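Probable benzoylformate decarboxylase (Rhodococcus jostii, PDB 7ORX) binds thiamine diphosphate and probably works as an enzyme of the thiamine diphosphate-dependent family, in an assembly of four chains. Local coordinates at residues A369-N377 with M390-Y398. Numbering follows the deposited sequence.
Sequences APDDAIYVN and MDLSHQGSY
In the parallel sheet of the C-terminal thiamine diphosphate-binding domain, Y375 on strand 374-378 pairs with Y398 on the outermost strand, 398-399, the two joined through helix 383-389 in a beta-alpha-beta crossover. The pairing starts with one nearly straight hydrogen bond, Y375 N to S397 O (2.7 Å, 172° at the hydrogen); next to it Y398 CA sends a CA-H...O contact to Y375 O at 3.3 Å. Both tyrosine side chains lie on the same face of the sheet. The Y375 and M390 side chains reach toward each other, and methyl CE covers one face of the ring, over its centre and 3.3 Å from the centroid, with SD farther above the same face in a Met-aromatic contact. M390 is bent at both chi2 and chi3, turning the methyl onto the ring. L392 CD1 approaches Y375 CE2 at 3.8 Å, while V365 of helix 358-368 touches both Y375 and M390. Past the bridge, the Y398 ring crosses N377 obliquely, its OH 3.5 Å from N377 CB; N377 OD1 instead accepts a hydrogen bond from S379 N. Ahead of the strand, S397 OG folds back to donate to H394 O (2.6 Å), tying the incoming loop together, and R423 bonds to the backbone oxygens of D372 and Q395. At the exposed end, by the type I turn P370-A373, D372 CB lies over one face of the H394 imidazole in a CH-pi contact, and D371 OD2 meets the ring's edge at CE1, 3.3 Å away, with carboxylate and ring planes 79° apart.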
loop_
_atom_site.group_PDB
_atom_site.type_symbol
_atom_site.label_atom_id
_atom_site.label_comp_id
_atom_site.label_asym_id
_atom_site.label_seq_id
_atom_site.Cartn_x
_atom_site.Cartn_y
_atom_site.Cartn_z
ATOM N N ALA C 369 -26.366 1.777 -40.976
ATOM C CA ALA C 369 -26.009 0.760 -39.964
ATOM C C ALA C 369 -27.259 0.001 -39.590
ATOM O O ALA C 369 -28.324 0.587 -39.515
ATOM C CB ALA C 369 -25.419 1.384 -38.726
ATOM N N PRO C 370 -27.141 -1.301 -39.254
ATOM C CA PRO C 370 -28.300 -2.067 -38.795
ATOM C C PRO C 370 -28.985 -1.458 -37.562
ATOM O O PRO C 370 -28.303 -0.873 -36.738
ATOM C CB PRO C 370 -27.716 -3.427 -38.458
ATOM C CG PRO C 370 -26.435 -3.509 -39.256
ATOM C CD PRO C 370 -25.906 -2.094 -39.345
ATOM N N ASP C 371 -30.315 -1.633 -37.472
ATOM C CA ASP C 371 -31.210 -1.301 -36.326
ATOM C C ASP C 371 -30.507 -1.580 -34.975
ATOM O O ASP C 371 -30.728 -0.844 -34.006
ATOM C CB ASP C 371 -32.479 -2.154 -36.512
ATOM C CG ASP C 371 -33.729 -1.781 -35.735
ATOM O OD1 ASP C 371 -34.277 -0.653 -36.021
ATOM O OD2 ASP C 371 -34.193 -2.655 -34.898
ATOM N N ASP C 372 -29.692 -2.632 -34.897
ATOM C CA ASP C 372 -29.227 -3.231 -33.625
ATOM C C ASP C 372 -27.701 -3.216 -33.561
ATOM O O ASP C 372 -27.134 -4.026 -32.812
ATOM C CB ASP C 372 -29.761 -4.663 -33.482
ATOM C CG ASP C 372 -29.272 -5.668 -34.538
ATOM O OD1 ASP C 372 -28.612 -5.253 -35.533
ATOM O OD2 ASP C 372 -29.531 -6.873 -34.360
ATOM N N ALA C 373 -27.039 -2.312 -34.264
ATOM C CA ALA C 373 -25.569 -2.191 -34.153
ATOM C C ALA C 373 -25.224 -1.932 -32.689
ATOM O O ALA C 373 -26.063 -1.382 -31.993
ATOM C CB ALA C 373 -25.053 -1.102 -35.036
ATOM N N ILE C 374 -24.020 -2.301 -32.281
ATOM C CA ILE C 374 -23.347 -1.889 -31.021
ATOM C C ILE C 374 -22.278 -0.851 -31.358
ATOM O O ILE C 374 -21.410 -1.188 -32.164
ATOM C CB ILE C 374 -22.679 -3.121 -30.375
ATOM C CG1 ILE C 374 -23.715 -4.183 -30.012
ATOM C CG2 ILE C 374 -21.831 -2.717 -29.185
ATOM C CD1 ILE C 374 -23.142 -5.440 -29.486
ATOM N N TYR C 375 -22.287 0.339 -30.755
ATOM C CA TYR C 375 -21.253 1.358 -31.053
ATOM C C TYR C 375 -20.251 1.411 -29.915
ATOM O O TYR C 375 -20.652 1.734 -28.819
ATOM C CB TYR C 375 -21.876 2.729 -31.336
ATOM C CG TYR C 375 -22.810 2.716 -32.520
ATOM C CD1 TYR C 375 -22.352 2.826 -33.820
ATOM C CD2 TYR C 375 -24.159 2.514 -32.343
ATOM C CE1 TYR C 375 -23.228 2.792 -34.902
ATOM C CE2 TYR C 375 -25.040 2.457 -33.402
ATOM C CZ TYR C 375 -24.586 2.610 -34.691
ATOM O OH TYR C 375 -25.499 2.554 -35.710
ATOM N N VAL C 376 -18.983 1.150 -30.193
ATOM C CA VAL C 376 -17.900 1.424 -29.216
ATOM C C VAL C 376 -17.234 2.742 -29.613
ATOM O O VAL C 376 -16.492 2.773 -30.601
ATOM C CB VAL C 376 -16.903 0.264 -29.137
ATOM C CG1 VAL C 376 -15.728 0.569 -28.234
ATOM C CG2 VAL C 376 -17.572 -1.024 -28.688
ATOM N N ASN C 377 -17.508 3.791 -28.846
ATOM C CA ASN C 377 -17.125 5.203 -29.070
ATOM C C ASN C 377 -15.871 5.549 -28.277
ATOM O O ASN C 377 -15.857 5.320 -27.098
ATOM C CB ASN C 377 -18.252 6.109 -28.591
ATOM C CG ASN C 377 -18.099 7.516 -29.091
ATOM O OD1 ASN C 377 -17.015 8.073 -29.025
ATOM N ND2 ASN C 377 -19.155 8.082 -29.641
ATOM N N MET C 390 -27.882 9.898 -33.332
ATOM C CA MET C 390 -27.925 8.411 -33.363
ATOM C C MET C 390 -29.265 7.884 -32.876
ATOM O O MET C 390 -29.867 8.560 -32.005
ATOM C CB MET C 390 -26.795 7.835 -32.518
ATOM C CG MET C 390 -25.444 8.106 -33.151
ATOM S SD MET C 390 -25.295 7.256 -34.713
ATOM C CE MET C 390 -24.506 5.762 -34.143
ATOM N N ASP C 391 -29.694 6.736 -33.439
ATOM C CA ASP C 391 -30.969 6.034 -33.083
ATOM C C ASP C 391 -30.630 4.673 -32.473
ATOM O O ASP C 391 -30.702 3.667 -33.172
ATOM C CB ASP C 391 -31.935 5.878 -34.269
ATOM C CG ASP C 391 -33.286 5.227 -33.969
ATOM O OD1 ASP C 391 -33.548 4.863 -32.795
ATOM O OD2 ASP C 391 -34.077 5.076 -34.929
ATOM N N LEU C 392 -30.330 4.680 -31.186
ATOM C CA LEU C 392 -30.007 3.487 -30.351
ATOM C C LEU C 392 -31.284 3.023 -29.667
ATOM O O LEU C 392 -31.921 3.856 -29.036
ATOM C CB LEU C 392 -28.978 3.920 -29.307
ATOM C CG LEU C 392 -27.523 4.014 -29.755
ATOM C CD1 LEU C 392 -27.402 4.371 -31.200
ATOM C CD2 LEU C 392 -26.766 5.026 -28.923
ATOM N N SER C 393 -31.663 1.755 -29.763
ATOM C CA SER C 393 -32.978 1.313 -29.214
ATOM C C SER C 393 -32.936 -0.060 -28.536
ATOM O O SER C 393 -34.003 -0.552 -28.207
ATOM C CB SER C 393 -34.037 1.355 -30.298
ATOM O OG SER C 393 -33.786 0.389 -31.300
ATOM N N HIS C 394 -31.770 -0.692 -28.458
ATOM C CA HIS C 394 -31.536 -2.055 -27.922
ATOM C C HIS C 394 -30.574 -1.962 -26.749
ATOM O O HIS C 394 -29.681 -1.049 -26.766
ATOM C CB HIS C 394 -30.983 -3.040 -28.974
ATOM C CG HIS C 394 -32.008 -3.465 -29.979
ATOM N ND1 HIS C 394 -32.345 -2.656 -31.060
ATOM C CD2 HIS C 394 -32.760 -4.587 -30.096
ATOM C CE1 HIS C 394 -33.265 -3.256 -31.791
ATOM N NE2 HIS C 394 -33.545 -4.444 -31.211
ATOM N N GLN C 395 -30.734 -2.865 -25.768
ATOM C CA GLN C 395 -29.742 -3.041 -24.681
ATOM C C GLN C 395 -28.344 -3.098 -25.320
ATOM O O GLN C 395 -28.193 -3.639 -26.419
ATOM C CB GLN C 395 -30.087 -4.318 -23.907
ATOM C CG GLN C 395 -29.267 -4.548 -22.662
ATOM C CD GLN C 395 -27.878 -5.060 -22.941
ATOM O OE1 GLN C 395 -26.978 -4.835 -22.126
ATOM N NE2 GLN C 395 -27.681 -5.749 -24.066
ATOM N N GLY C 396 -27.341 -2.564 -24.659
ATOM C CA GLY C 396 -25.946 -2.816 -25.034
ATOM C C GLY C 396 -25.591 -2.227 -26.391
ATOM O O GLY C 396 -24.766 -2.847 -27.060
ATOM N N SER C 397 -26.095 -1.032 -26.714
ATOM C CA SER C 397 -25.881 -0.374 -28.021
ATOM C C SER C 397 -24.745 0.652 -28.012
ATOM O O SER C 397 -24.337 1.037 -29.125
ATOM C CB SER C 397 -27.136 0.254 -28.497
ATOM O OG SER C 397 -28.100 -0.748 -28.757
ATOM N N TYR C 398 -24.233 1.058 -26.851
ATOM C CA TYR C 398 -23.187 2.102 -26.700
ATOM C C TYR C 398 -22.237 1.730 -25.549
ATOM O O TYR C 398 -22.710 1.423 -24.458
ATOM C CB TYR C 398 -23.840 3.459 -26.434
ATOM C CG TYR C 398 -22.889 4.628 -26.360
ATOM C CD1 TYR C 398 -22.481 5.270 -27.503
ATOM C CD2 TYR C 398 -22.381 5.097 -25.161
ATOM C CE1 TYR C 398 -21.604 6.332 -27.469
ATOM C CE2 TYR C 398 -21.489 6.163 -25.106
ATOM C CZ TYR C 398 -21.111 6.784 -26.272
ATOM O OH TYR C 398 -20.231 7.826 -26.280
#